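Long-range contacts in glideosome-associated protein 50 (Plasmodium falciparum 3D7, PDB 3TGH), which is a glideosome component that probably anchors this machinery of parasite gliding and host-cell invasion to the inner membrane complex, and has a purple acid phosphatase fold: residues P41-I46 / T82-G87; A91-G96 / P124-H129; F166-I171 / D331-G336. All coordinates share one frame; numbering follows the deposited sequence.

In the fold
The three contacts touch one another within the metallophosphoesterase fold. Contacts 1 and 2 are buried, whereas contact 3 is partly open to solvent and involves the C-terminal tail. Contact 1 is polar, a carboxylate and a guanidinium holding loop backbone atoms; contact 2 has no hydrogen bond between its segments and rests on a leucine against a tyrosine; contact 3 mixes apolar packing with one hydroxyl bond. Gln92, on the helix of contact 2, hydrogen-bonds to both Asn44 and Asp84 of contact 1, and Trp85 packs on Tyr126. Val332 of contact 3 touches Trp85 and Tyr126, so the tail meets both inner contacts.

Contact 1: P41-I46 / T82-G87; sequences PGSNFI and TRDWTG
Asp84 lays its carboxylate against the backbone of the 41-46 loop, each oxygen taking one amide proton of the loop. OD2 accepts from Asn44 N at 2.8 Å and OD1 from Phe45 N at 2.9 Å, both nearly straight and both on the syn lone pairs, so that the carboxylate spans two consecutive amides. With CG anti to its own carbonyl carbon (chi1 -60°), the acid group leaves the short turn of helix 82-85 in the direction of the loop. Its plane stands almost perpendicular to the Phe45 ring, with OD1 at the ring edge. Further donors come from Gly81 N to OD2 and Gln92 NE2 to OD1, so this buried carboxylate accepts four hydrogen bonds, an environment that would be expected to favour its ionised form. Loop 41-46 follows strand 37-40, and the short helix 82-85 comes soon after the neighbouring parallel strand 75-78 of the calcineurin-like phosphoesterase fold. The metal region is close by, the side chain of Thr82 lying about 5 Å from a bound cobalt ion and about 3 Å from that of His233, a metal ligand. Beside the carboxylate, Ser43 OG accepts a bent hydrogen bond from Arg83 N at 3.2 Å and also touches Arg83 CB. The arginine chain folds back at chi2 and chi3, and its NE reaches Ile46 O at 2.6 Å, the oxygen lying in the guanidinium plane at its edge. NH2 adds a weaker, more bent bond to the same oxygen. A water also donates to Ile46 O, and its second proton goes to Arg83 O at 2.8 Å, bridging the two backbones. Asn44 turns its amide to Thr78 and Gln92, while the Phe45 ring meets Trp57 edge-to-face.

Contact 2: A91-G96 / P124-H129; sequences AQLLKG and PNYWYH
Leu93 holds CG anti to its backbone N (chi1 -180°), and Tyr126 has its own CG anti to the carbonyl carbon (chi1 -59°); chi1 directs each CG, Leu93 chi2 (71°) then sets the methyls, and the leucine meets the phenol at about a right angle. The two leucine methyls divide the work. CD2 lies against the hydroxyl end of the ring, 3.8 Å from Tyr126 CZ and 3.6 Å from Tyr126 OH, while CD1 sits over one face of the ring and presses on the backbone before it, 3.5 Å from Asn125 CA. No hydrogen bond joins the two segments, so their meeting is one of van der Waals contact. At the end of the helical segment Gly96 comes close to Pro124, Gly96 O lying 3.7 Å from Pro124 N. Asn125 turns away from the helix: its ND2 donates to Trp127 O at 3.1 Å and stands over the centre of one face of the Trp127 ring, while OD1 is bonded to Thr330. Pro124 likewise lays CD over the centre of the Tyr128 ring. Gln97 NE2 binds both Leu93 O and Pro124 O, tying the end of the helix to the loop after strand 120-122. In this calcineurin-like fold, the contact thus sets helix 89-97 against the link between edge strands 120-122 and 128-136 of the two sheets, with Trp127 packed on helix 169-189.

Contact 3: F166-I171 / D331-G336; sequences FPYKKI and DVPSSG. With SO4 (sulfate ion), chain C.
Tyr168 donates its hydroxyl to Pro333 O of the C-terminal tail at 2.7 Å, the oxygen lying in the ring plane at its edge. The tail here forms a type I beta turn from Pro333 to Gly336, and it lies against the start of helix 169-189 of the phosphatase fold. Tyr168 CG, anti to its carbonyl carbon (chi1 -72°), starts the ring toward the tail. The hydroxyl also lies 3.1 Å from Gly336 C, between the two ends of the turn. Tyr168 CE2 meets Val332 CG1 obliquely at 3.7 Å, and Pro333 CD packs near Tyr168 CZ. Val332 is shared: the same CG1 meets Phe166 CZ at 4.0 Å, tip to tip, and its CG2 faces Ile171 CD1. Behind this first shell, Trp160 meets the Phe166 ring edge-to-face, Tyr126 packs on Val332, and Tyr89 OH bonds to Val332 O. Phe166 also lies about 4 Å, side chain to side chain, from His172, a metal ligand in the first turn of helix 169-189. Beyond Tyr168, the N-cap, the first helix amides hold a sulfate, probably from the crystallisation liquor: Lys169 N donates to sulfate O4 at 3.0 Å and Lys170 N to sulfate O3 at 3.0 Å.

Contact 1: P41-I46 / T82-G87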
ATOM      1  N   PRO A  41       0.973   2.225   2.420  1.00 20.63           N
ATOM      2  CA  PRO A  41       0.715   1.168   3.377  1.00 22.32           C
ATOM      3  C   PRO A  41       0.756   1.713   4.798  1.00 21.75           C
ATOM      4  O   PRO A  41       0.943   2.911   5.011  1.00 19.23           O
ATOM      5  CB  PRO A  41       1.855   0.182   3.109  1.00 22.67           C
ATOM      6  CG  PRO A  41       2.986   1.041   2.724  1.00 23.26           C
ATOM      7  CD  PRO A  41       2.368   2.175   1.934  1.00 22.19           C
ATOM      8  N   GLY A  42       0.554   0.843   5.770  1.00 22.97           N
ATOM      9  CA  GLY A  42       0.581   1.250   7.167  1.00 24.60           C
ATOM     10  C   GLY A  42      -0.562   2.174   7.523  1.00 23.31           C
ATOM     11  O   GLY A  42      -1.609   2.166   6.874  1.00 23.41           O
ATOM     12  N   SER A  43      -0.357   2.977   8.556  1.00 22.82           N
ATOM     13  CA  SER A  43      -1.310   4.019   8.928  1.00 23.78           C
ATOM     14  C   SER A  43      -1.018   5.301   8.149  1.00 23.33           C
ATOM     15  O   SER A  43       0.057   5.461   7.561  1.00 24.51           O
ATOM     16  CB  SER A  43      -1.240   4.306  10.431  1.00 23.98           C
ATOM     17  OG  SER A  43      -1.723   3.206  11.186  1.00 25.35           O
ATOM     18  N   ASN A  44      -1.978   6.211   8.157  1.00 22.56           N
ATOM     19  CA  ASN A  44      -1.782   7.553   7.621  1.00 23.24           C
ATOM     20  C   ASN A  44      -1.334   8.497   8.731  1.00 25.53           C
ATOM     21  O   ASN A  44      -0.196   8.973   8.728  1.00 26.11           O
ATOM     22  CB  ASN A  44      -3.068   8.074   6.969  1.00 24.50           C
ATOM     23  CG  ASN A  44      -3.434   7.321   5.719  1.00 23.00           C
ATOM     24  OD1 ASN A  44      -2.581   7.065   4.859  1.00 24.92           O
ATOM     25  ND2 ASN A  44      -4.713   6.951   5.601  1.00 21.94           N
ATOM     26  N   PHE A  45      -2.219   8.737   9.693  1.00 24.88           N
ATOM     27  CA  PHE A  45      -1.955   9.672  10.762  1.00 26.66           C
ATOM     28  C   PHE A  45      -1.664   8.903  12.038  1.00 26.82           C
ATOM     29  O   PHE A  45      -2.515   8.167  12.539  1.00 28.00           O
ATOM     30  CB  PHE A  45      -3.141  10.613  10.964  1.00 27.54           C
ATOM     31  CG  PHE A  45      -3.396  11.512   9.794  1.00 25.36           C
ATOM     32  CD1 PHE A  45      -2.781  12.755   9.704  1.00 29.73           C
ATOM     33  CD2 PHE A  45      -4.243  11.110   8.776  1.00 23.91           C
ATOM     34  CE1 PHE A  45      -3.014  13.587   8.614  1.00 31.56           C
ATOM     35  CE2 PHE A  45      -4.477  11.937   7.684  1.00 24.58           C
ATOM     36  CZ  PHE A  45      -3.868  13.175   7.604  1.00 26.47           C
ATOM     37  N   ILE A  46      -0.469   9.104  12.579  1.00 28.32           N
ATOM     38  CA  ILE A  46      -0.022   8.348  13.740  1.00 27.97           C
ATOM     39  C   ILE A  46      -0.901   8.625  14.968  1.00 30.52           C
ATOM     40  O   ILE A  46      -1.126   7.728  15.772  1.00 31.28           O
ATOM     41  CB  ILE A  46       1.475   8.608  14.055  1.00 28.54           C
ATOM     42  CG1 ILE A  46       2.355   8.256  12.842  1.00 31.85           C
ATOM     43  CG2 ILE A  46       1.918   7.816  15.302  1.00 32.67           C
ATOM     44  CD1 ILE A  46       2.164   6.836  12.318  1.00 31.74           C
ATOM     45  N   THR A  82      -4.053   0.822  12.104  1.00 24.91           N
ATOM     46  CA  THR A  82      -4.644   0.812  13.439  1.00 24.13           C
ATOM     47  C   THR A  82      -4.650   2.185  14.093  1.00 26.12           C
ATOM     48  O   THR A  82      -5.557   2.494  14.857  1.00 28.68           O
ATOM     49  CB  THR A  82      -3.940  -0.196  14.362  1.00 26.32           C
ATOM     50  OG1 THR A  82      -2.542   0.094  14.404  1.00 31.07           O
ATOM     51  CG2 THR A  82      -4.149  -1.609  13.839  1.00 31.29           C
ATOM     52  N   ARG A  83      -3.647   3.009  13.791  1.00 25.44           N
ATOM     53  CA  ARG A  83      -3.574   4.359  14.346  1.00 27.57           C
ATOM     54  C   ARG A  83      -4.706   5.264  13.837  1.00 26.59           C
ATOM     55  O   ARG A  83      -5.153   6.161  14.547  1.00 29.37           O
ATOM     56  CB  ARG A  83      -2.228   5.015  14.021  1.00 29.38           C
ATOM     57  CG  ARG A  83      -0.989   4.241  14.479  1.00 34.55           C
ATOM     58  CD  ARG A  83      -0.916   4.032  15.981  1.00 41.78           C
ATOM     59  NE  ARG A  83      -0.758   5.292  16.711  1.00 47.45           N
ATOM     60  CZ  ARG A  83      -0.364   5.394  17.982  1.00 54.64           C
ATOM     61  NH1 ARG A  83      -0.064   4.314  18.698  1.00 57.83           N
ATOM     62  NH2 ARG A  83      -0.264   6.596  18.541  1.00 54.37           N
ATOM     63  N   ASP A  84      -5.168   5.022  12.614  1.00 25.38           N
ATOM     64  CA  ASP A  84      -6.256   5.808  12.036  1.00 23.22           C
ATOM     65  C   ASP A  84      -7.622   5.446  12.648  1.00 24.10           C
ATOM     66  O   ASP A  84      -8.507   6.308  12.812  1.00 23.76           O
ATOM     67  CB  ASP A  84      -6.289   5.596  10.529  1.00 20.15           C
ATOM     68  CG  ASP A  84      -4.988   6.018   9.848  1.00 21.63           C
ATOM     69  OD1 ASP A  84      -4.636   7.216   9.926  1.00 24.47           O
ATOM     70  OD2 ASP A  84      -4.316   5.149   9.249  1.00 23.65           O
ATOM     71  N   TRP A  85      -7.795   4.162  12.952  1.00 22.52           N
ATOM     72  CA  TRP A  85      -9.046   3.643  13.511  1.00 22.82           C
ATOM     73  C   TRP A  85      -9.368   4.095  14.937  1.00 25.07           C
ATOM     74  O   TRP A  85     -10.516   3.986  15.369  1.00 25.48           O
ATOM     75  CB  TRP A  85      -9.066   2.117  13.429  1.00 22.42           C
ATOM     76  CG  TRP A  85      -9.481   1.594  12.097  1.00 21.42           C
ATOM     77  CD1 TRP A  85      -8.674   1.062  11.132  1.00 22.43           C
ATOM     78  CD2 TRP A  85     -10.821   1.542  11.575  1.00 23.55           C
ATOM     79  NE1 TRP A  85      -9.431   0.690  10.035  1.00 24.73           N
ATOM     80  CE2 TRP A  85     -10.749   0.964  10.287  1.00 23.66           C
ATOM     81  CE3 TRP A  85     -12.071   1.910  12.080  1.00 28.64           C
ATOM     82  CZ2 TRP A  85     -11.888   0.760   9.483  1.00 26.32           C
ATOM     83  CZ3 TRP A  85     -13.208   1.707  11.277  1.00 28.20           C
ATOM     84  CH2 TRP A  85     -13.101   1.142   9.996  1.00 27.49           C
ATOM     85  N   THR A  86      -8.369   4.590  15.666  1.00 26.41           N
ATOM     86  CA  THR A  86      -8.596   5.106  17.005  1.00 29.14           C
ATOM     87  C   THR A  86      -9.054   6.570  16.982  1.00 28.81           C
ATOM     88  O   THR A  86      -9.391   7.123  18.019  1.00 29.80           O
ATOM     89  CB  THR A  86      -7.344   4.938  17.906  1.00 30.28           C
ATOM     90  OG1 THR A  86      -6.233   5.632  17.328  1.00 33.75           O
ATOM     91  CG2 THR A  86      -6.998   3.467  18.065  1.00 32.37           C
ATOM     92  N   GLY A  87      -9.088   7.184  15.797  1.00 28.31           N
ATOM     93  CA  GLY A  87      -9.609   8.543  15.639  1.00 27.36           C
ATOM     94  C   GLY A  87     -10.839   8.565  14.748  1.00 27.20           C
ATOM     95  O   GLY A  87     -11.610   7.607  14.713  1.00 26.27           O
TER
HETATM   96  O   HOH W   1      -3.846   7.246  16.799  1.00 33.05           O

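Contact 2: A91-G96 / P124-H129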
ATOM      1  N   ALA A  91     -13.931  10.318   8.625  1.00 23.45           N
ATOM      2  CA  ALA A  91     -13.433  11.523   7.988  1.00 24.56           C
ATOM      3  C   ALA A  91     -12.415  11.228   6.892  1.00 24.71           C
ATOM      4  O   ALA A  91     -12.412  11.885   5.854  1.00 25.55           O
ATOM      5  CB  ALA A  91     -12.832  12.482   9.036  1.00 25.23           C
ATOM      6  N   GLN A  92     -11.550  10.236   7.111  1.00 23.05           N
ATOM      7  CA  GLN A  92     -10.570   9.869   6.096  1.00 22.39           C
ATOM      8  C   GLN A  92     -11.234   9.222   4.885  1.00 23.12           C
ATOM      9  O   GLN A  92     -10.778   9.398   3.762  1.00 24.58           O
ATOM     10  CB  GLN A  92      -9.518   8.933   6.683  1.00 22.21           C
ATOM     11  CG  GLN A  92      -8.727   9.573   7.791  1.00 21.66           C
ATOM     12  CD  GLN A  92      -7.426   8.858   8.072  1.00 22.42           C
ATOM     13  OE1 GLN A  92      -6.694   8.469   7.153  1.00 22.24           O
ATOM     14  NE2 GLN A  92      -7.115   8.699   9.353  1.00 20.28           N
ATOM     15  N   LEU A  93     -12.307   8.475   5.127  1.00 23.71           N
ATOM     16  CA  LEU A  93     -13.115   7.887   4.060  1.00 24.34           C
ATOM     17  C   LEU A  93     -13.814   8.977   3.232  1.00 25.56           C
ATOM     18  O   LEU A  93     -13.797   8.944   1.987  1.00 25.53           O
ATOM     19  CB  LEU A  93     -14.130   6.913   4.667  1.00 25.63           C
ATOM     20  CG  LEU A  93     -15.070   6.183   3.707  1.00 29.06           C
ATOM     21  CD1 LEU A  93     -14.300   5.158   2.897  1.00 34.10           C
ATOM     22  CD2 LEU A  93     -16.229   5.529   4.466  1.00 29.84           C
ATOM     23  N   LEU A  94     -14.420   9.951   3.907  1.00 25.08           N
ATOM     24  CA  LEU A  94     -15.137  11.010   3.202  0.71 26.44           C
ATOM     25  C   LEU A  94     -14.187  11.867   2.362  1.00 28.21           C
ATOM     26  O   LEU A  94     -14.536  12.282   1.251  1.00 30.08           O
ATOM     27  CB  LEU A  94     -15.938  11.872   4.178  0.71 25.21           C
ATOM     28  CG  LEU A  94     -17.129  11.168   4.830  0.71 26.59           C
ATOM     29  CD1 LEU A  94     -17.724  12.049   5.920  0.71 32.04           C
ATOM     30  CD2 LEU A  94     -18.190  10.769   3.792  0.71 29.69           C
ATOM     31  N   LYS A  95     -12.990  12.120   2.879  1.00 27.10           N
ATOM     32  CA  LYS A  95     -11.951  12.781   2.086  1.00 31.61           C
ATOM     33  C   LYS A  95     -11.579  11.920   0.877  1.00 30.27           C
ATOM     34  O   LYS A  95     -11.258  12.439  -0.193  1.00 32.45           O
ATOM     35  CB  LYS A  95     -10.702  13.022   2.936  1.00 31.10           C
ATOM     36  CG  LYS A  95     -10.824  14.179   3.893  1.00 37.76           C
ATOM     37  CD  LYS A  95     -10.122  15.419   3.386  1.00 38.96           C
ATOM     38  CE  LYS A  95     -10.251  16.553   4.385  1.00 40.61           C
ATOM     39  NZ  LYS A  95      -9.562  17.791   3.932  1.00 46.12           N
ATOM     40  N   GLY A  96     -11.611  10.600   1.070  1.00 31.84           N
ATOM     41  CA  GLY A  96     -11.196   9.628   0.048  1.00 33.94           C
ATOM     42  C   GLY A  96     -12.122   9.458  -1.139  1.00 36.41           C
ATOM     43  O   GLY A  96     -11.747   8.807  -2.127  1.00 30.25           O
ATOM     44  N   PRO A 124     -11.720   5.156  -1.669  1.00 23.46           N
ATOM     45  CA  PRO A 124     -13.174   5.087  -1.916  1.00 26.06           C
ATOM     46  C   PRO A 124     -13.933   4.190  -0.923  1.00 25.07           C
ATOM     47  O   PRO A 124     -15.153   4.329  -0.762  1.00 25.87           O
ATOM     48  CB  PRO A 124     -13.265   4.541  -3.342  1.00 28.33           C
ATOM     49  CG  PRO A 124     -11.997   3.808  -3.550  1.00 26.52           C
ATOM     50  CD  PRO A 124     -10.948   4.503  -2.739  1.00 23.55           C
ATOM     51  N   ASN A 125     -13.193   3.295  -0.269  1.00 21.73           N
ATOM     52  CA  ASN A 125     -13.699   2.436   0.789  1.00 20.63           C
ATOM     53  C   ASN A 125     -12.480   1.968   1.585  1.00 20.74           C
ATOM     54  O   ASN A 125     -11.338   2.189   1.156  1.00 20.72           O
ATOM     55  CB  ASN A 125     -14.469   1.246   0.211  1.00 22.44           C
ATOM     56  CG  ASN A 125     -15.164   0.411   1.289  1.00 24.98           C
ATOM     57  OD1 ASN A 125     -15.705   0.950   2.251  1.00 24.13           O
ATOM     58  ND2 ASN A 125     -15.127  -0.910   1.134  1.00 26.54           N
ATOM     59  N   TYR A 126     -12.718   1.341   2.732  1.00 20.64           N
ATOM     60  CA  TYR A 126     -11.632   0.845   3.580  1.00 23.27           C
ATOM     61  C   TYR A 126     -10.819  -0.248   2.872  1.00 22.24           C
ATOM     62  O   TYR A 126      -9.640  -0.426   3.171  1.00 20.82           O
ATOM     63  CB  TYR A 126     -12.191   0.356   4.917  1.00 21.42           C
ATOM     64  CG  TYR A 126     -12.919   1.446   5.678  1.00 24.74           C
ATOM     65  CD1 TYR A 126     -12.221   2.528   6.211  1.00 24.38           C
ATOM     66  CD2 TYR A 126     -14.308   1.434   5.803  1.00 25.25           C
ATOM     67  CE1 TYR A 126     -12.878   3.555   6.876  1.00 27.52           C
ATOM     68  CE2 TYR A 126     -14.979   2.467   6.475  1.00 25.43           C
ATOM     69  CZ  TYR A 126     -14.252   3.517   7.012  1.00 27.41           C
ATOM     70  OH  TYR A 126     -14.884   4.546   7.677  1.00 25.88           O
ATOM     71  N   TRP A 127     -11.460  -0.959   1.941  1.00 21.64           N
ATOM     72  CA  TRP A 127     -10.805  -1.896   1.044  1.00 21.29           C
ATOM     73  C   TRP A 127     -11.334  -1.649  -0.371  1.00 21.29           C
ATOM     74  O   TRP A 127     -12.510  -1.302  -0.552  1.00 22.97           O
ATOM     75  CB  TRP A 127     -11.041  -3.355   1.464  1.00 23.08           C
ATOM     76  CG  TRP A 127     -12.475  -3.795   1.395  1.00 23.43           C
ATOM     77  CD1 TRP A 127     -13.081  -4.465   0.382  1.00 23.44           C
ATOM     78  CD2 TRP A 127     -13.473  -3.576   2.393  1.00 23.15           C
ATOM     79  NE1 TRP A 127     -14.410  -4.684   0.688  1.00 24.51           N
ATOM     80  CE2 TRP A 127     -14.671  -4.140   1.919  1.00 22.37           C
ATOM     81  CE3 TRP A 127     -13.467  -2.960   3.654  1.00 23.30           C
ATOM     82  CZ2 TRP A 127     -15.859  -4.096   2.652  1.00 23.75           C
ATOM     83  CZ3 TRP A 127     -14.643  -2.912   4.380  1.00 23.83           C
ATOM     84  CH2 TRP A 127     -15.825  -3.480   3.880  1.00 23.39           C
ATOM     85  N   TYR A 128     -10.471  -1.826  -1.364  1.00 19.96           N
ATOM     86  CA  TYR A 128     -10.824  -1.530  -2.762  1.00 20.79           C
ATOM     87  C   TYR A 128      -9.738  -2.053  -3.710  1.00 21.25           C
ATOM     88  O   TYR A 128      -8.809  -2.754  -3.290  1.00 21.59           O
ATOM     89  CB  TYR A 128     -11.070  -0.013  -2.958  1.00 20.78           C
ATOM     90  CG  TYR A 128      -9.867   0.884  -2.700  1.00 19.61           C
ATOM     91  CD1 TYR A 128      -9.524   1.264  -1.408  1.00 21.33           C
ATOM     92  CD2 TYR A 128      -9.091   1.374  -3.759  1.00 20.32           C
ATOM     93  CE1 TYR A 128      -8.428   2.060  -1.157  1.00 19.57           C
ATOM     94  CE2 TYR A 128      -7.993   2.196  -3.527  1.00 21.02           C
ATOM     95  CZ  TYR A 128      -7.656   2.522  -2.215  1.00 20.94           C
ATOM     96  OH  TYR A 128      -6.579   3.337  -1.969  1.00 22.01           O
ATOM     97  N   HIS A 129      -9.869  -1.748  -4.996  1.00 21.47           N
ATOM     98  CA  HIS A 129      -8.888  -2.189  -5.992  1.00 21.39           C
ATOM     99  C   HIS A 129      -8.711  -1.132  -7.055  1.00 24.17           C
ATOM    100  O   HIS A 129      -9.566  -0.261  -7.218  1.00 24.30           O
ATOM    101  CB  HIS A 129      -9.337  -3.494  -6.646  1.00 22.30           C
ATOM    102  CG  HIS A 129     -10.747  -3.449  -7.138  1.00 23.18           C
ATOM    103  ND1 HIS A 129     -11.803  -3.939  -6.404  1.00 26.02           N
ATOM    104  CD2 HIS A 129     -11.286  -2.907  -8.258  1.00 27.18           C
ATOM    105  CE1 HIS A 129     -12.927  -3.744  -7.070  1.00 26.78           C
ATOM    106  NE2 HIS A 129     -12.640  -3.124  -8.201  1.00 27.00           N
TER

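Contact 3: F166-I171 / D331-G336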
ATOM      1  N   PHE A 166     -12.348  -6.720  14.855  1.00 26.24           N
ATOM      2  CA  PHE A 166     -13.356  -5.884  14.217  1.00 26.02           C
ATOM      3  C   PHE A 166     -14.747  -6.330  14.659  1.00 25.43           C
ATOM      4  O   PHE A 166     -15.113  -7.498  14.503  1.00 27.24           O
ATOM      5  CB  PHE A 166     -13.233  -5.930  12.704  1.00 25.53           C
ATOM      6  CG  PHE A 166     -13.968  -4.825  12.016  1.00 27.06           C
ATOM      7  CD1 PHE A 166     -13.496  -3.528  12.080  1.00 27.25           C
ATOM      8  CD2 PHE A 166     -15.142  -5.076  11.326  1.00 26.92           C
ATOM      9  CE1 PHE A 166     -14.174  -2.496  11.462  1.00 27.27           C
ATOM     10  CE2 PHE A 166     -15.823  -4.045  10.696  1.00 27.79           C
ATOM     11  CZ  PHE A 166     -15.343  -2.761  10.766  1.00 29.06           C
ATOM     12  N   PRO A 167     -15.518  -5.405  15.246  1.00 25.81           N
ATOM     13  CA  PRO A 167     -16.743  -5.808  15.931  1.00 29.05           C
ATOM     14  C   PRO A 167     -17.953  -6.070  15.032  1.00 28.95           C
ATOM     15  O   PRO A 167     -18.904  -6.712  15.485  1.00 32.41           O
ATOM     16  CB  PRO A 167     -17.021  -4.617  16.844  1.00 29.48           C
ATOM     17  CG  PRO A 167     -16.485  -3.463  16.110  1.00 27.67           C
ATOM     18  CD  PRO A 167     -15.235  -3.972  15.440  1.00 27.39           C
ATOM     19  N   TYR A 168     -17.934  -5.567  13.797  1.00 30.74           N
ATOM     20  CA  TYR A 168     -19.036  -5.788  12.849  1.00 29.63           C
ATOM     21  C   TYR A 168     -18.733  -7.014  11.992  1.00 31.49           C
ATOM     22  O   TYR A 168     -17.959  -6.933  11.029  1.00 28.29           O
ATOM     23  CB  TYR A 168     -19.236  -4.586  11.926  1.00 31.68           C
ATOM     24  CG  TYR A 168     -19.839  -3.361  12.560  1.00 32.63           C
ATOM     25  CD1 TYR A 168     -21.210  -3.283  12.817  1.00 36.18           C
ATOM     26  CD2 TYR A 168     -19.053  -2.254  12.853  1.00 31.86           C
ATOM     27  CE1 TYR A 168     -21.762  -2.148  13.384  1.00 38.00           C
ATOM     28  CE2 TYR A 168     -19.596  -1.119  13.416  1.00 34.98           C
ATOM     29  CZ  TYR A 168     -20.950  -1.071  13.679  1.00 37.85           C
ATOM     30  OH  TYR A 168     -21.479   0.067  14.237  1.00 43.07           O
ATOM     31  N   LYS A 169     -19.357  -8.142  12.324  1.00 32.22           N
ATOM     32  CA  LYS A 169     -19.024  -9.412  11.675  1.00 33.82           C
ATOM     33  C   LYS A 169     -19.427  -9.478  10.192  1.00 32.24           C
ATOM     34  O   LYS A 169     -18.700 -10.057   9.383  1.00 30.96           O
ATOM     35  CB  LYS A 169     -19.629 -10.591  12.448  1.00 37.44           C
ATOM     36  CG  LYS A 169     -19.243 -10.645  13.938  1.00 42.10           C
ATOM     37  CD  LYS A 169     -17.732 -10.527  14.191  1.00 46.70           C
ATOM     38  CE  LYS A 169     -17.421 -10.544  15.686  1.00 50.96           C
ATOM     39  NZ  LYS A 169     -16.023 -10.115  15.985  1.00 51.52           N
ATOM     40  N   LYS A 170     -20.566  -8.894   9.833  1.00 31.94           N
ATOM     41  CA  LYS A 170     -21.002  -8.870   8.423  1.00 33.56           C
ATOM     42  C   LYS A 170     -20.042  -8.065   7.530  1.00 30.44           C
ATOM     43  O   LYS A 170     -19.774  -8.443   6.384  1.00 28.50           O
ATOM     44  CB  LYS A 170     -22.411  -8.289   8.301  1.00 36.39           C
ATOM     45  CG  LYS A 170     -23.513  -9.171   8.866  1.00 44.47           C
ATOM     46  CD  LYS A 170     -24.873  -8.503   8.700  1.00 50.32           C
ATOM     47  CE  LYS A 170     -26.013  -9.403   9.163  1.00 56.28           C
ATOM     48  NZ  LYS A 170     -26.304 -10.492   8.184  1.00 59.44           N
ATOM     49  N   ILE A 171     -19.549  -6.947   8.058  1.00 29.35           N
ATOM     50  CA  ILE A 171     -18.605  -6.098   7.331  1.00 26.93           C
ATOM     51  C   ILE A 171     -17.270  -6.820   7.203  1.00 26.45           C
ATOM     52  O   ILE A 171     -16.670  -6.861   6.137  1.00 25.35           O
ATOM     53  CB  ILE A 171     -18.464  -4.714   8.018  1.00 27.26           C
ATOM     54  CG1 ILE A 171     -19.772  -3.932   7.867  1.00 29.40           C
ATOM     55  CG2 ILE A 171     -17.307  -3.910   7.429  1.00 24.39           C
ATOM     56  CD1 ILE A 171     -19.829  -2.691   8.749  1.00 30.16           C
ATOM     57  N   ASP A 331     -20.536   2.387   5.589  1.00 34.33           N
ATOM     58  CA  ASP A 331     -20.820   3.093   6.831  1.00 36.13           C
ATOM     59  C   ASP A 331     -20.478   2.172   8.002  1.00 34.83           C
ATOM     60  O   ASP A 331     -21.030   1.078   8.126  1.00 35.02           O
ATOM     61  CB  ASP A 331     -22.288   3.525   6.910  1.00 40.57           C
ATOM     62  CG  ASP A 331     -22.581   4.397   8.130  1.00 46.62           C
ATOM     63  OD1 ASP A 331     -21.694   5.168   8.554  1.00 52.30           O
ATOM     64  OD2 ASP A 331     -23.709   4.321   8.659  1.00 54.01           O
ATOM     65  N   VAL A 332     -19.551   2.621   8.839  1.00 34.00           N
ATOM     66  CA  VAL A 332     -19.166   1.913  10.055  1.00 32.66           C
ATOM     67  C   VAL A 332     -19.484   2.838  11.237  1.00 33.73           C
ATOM     68  O   VAL A 332     -18.662   3.670  11.618  1.00 33.63           O
ATOM     69  CB  VAL A 332     -17.674   1.536  10.008  1.00 31.25           C
ATOM     70  CG1 VAL A 332     -17.251   0.737  11.245  1.00 27.55           C
ATOM     71  CG2 VAL A 332     -17.386   0.742   8.743  1.00 29.59           C
ATOM     72  N   PRO A 333     -20.706   2.728  11.790  1.00 34.95           N
ATOM     73  CA  PRO A 333     -21.112   3.598  12.899  1.00 35.90           C
ATOM     74  C   PRO A 333     -20.205   3.421  14.112  1.00 35.27           C
ATOM     75  O   PRO A 333     -19.907   2.288  14.489  1.00 35.93           O
ATOM     76  CB  PRO A 333     -22.537   3.121  13.216  1.00 37.34           C
ATOM     77  CG  PRO A 333     -23.010   2.481  11.960  1.00 38.78           C
ATOM     78  CD  PRO A 333     -21.805   1.841  11.362  1.00 36.41           C
ATOM     79  N   SER A 334     -19.763   4.522  14.715  1.00 34.84           N
ATOM     80  CA  SER A 334     -18.807   4.437  15.828  1.00 35.36           C
ATOM     81  C   SER A 334     -19.400   3.799  17.089  1.00 36.56           C
ATOM     82  O   SER A 334     -18.652   3.309  17.930  1.00 32.92           O
ATOM     83  CB  SER A 334     -18.204   5.809  16.153  1.00 37.23           C
ATOM     84  OG  SER A 334     -19.204   6.743  16.530  1.00 38.70           O
ATOM     85  N   SER A 335     -20.730   3.799  17.208  1.00 39.95           N
ATOM     86  CA  SER A 335     -21.428   3.193  18.353  1.00 42.45           C
ATOM     87  C   SER A 335     -21.279   1.670  18.464  1.00 43.89           C
ATOM     88  O   SER A 335     -21.485   1.102  19.545  1.00 46.41           O
ATOM     89  CB  SER A 335     -22.921   3.543  18.307  1.00 45.90           C
ATOM     90  OG  SER A 335     -23.521   3.062  17.112  1.00 49.52           O
ATOM     91  N   GLY A 336     -20.937   1.007  17.361  1.00 44.07           N
ATOM     92  CA  GLY A 336     -20.804  -0.449  17.341  1.00 45.44           C
ATOM     93  C   GLY A 336     -22.121  -1.135  17.028  1.00 48.23           C
ATOM     94  O   GLY A 336     -23.160  -0.475  16.938  1.00 48.43           O
TER
HETATM   95  S   SO4 C 502     -22.878  -7.593  12.933  1.00 66.14           S
HETATM   96  O1  SO4 C 502     -23.771  -6.516  13.349  1.00 67.48           O
HETATM   97  O2  SO4 C 502     -23.624  -8.846  12.837  1.00 69.21           O
HETATM   98  O3  SO4 C 502     -22.314  -7.273  11.620  1.00 65.65           O
HETATM   99  O4  SO4 C 502     -21.813  -7.750  13.926  1.00 65.10           O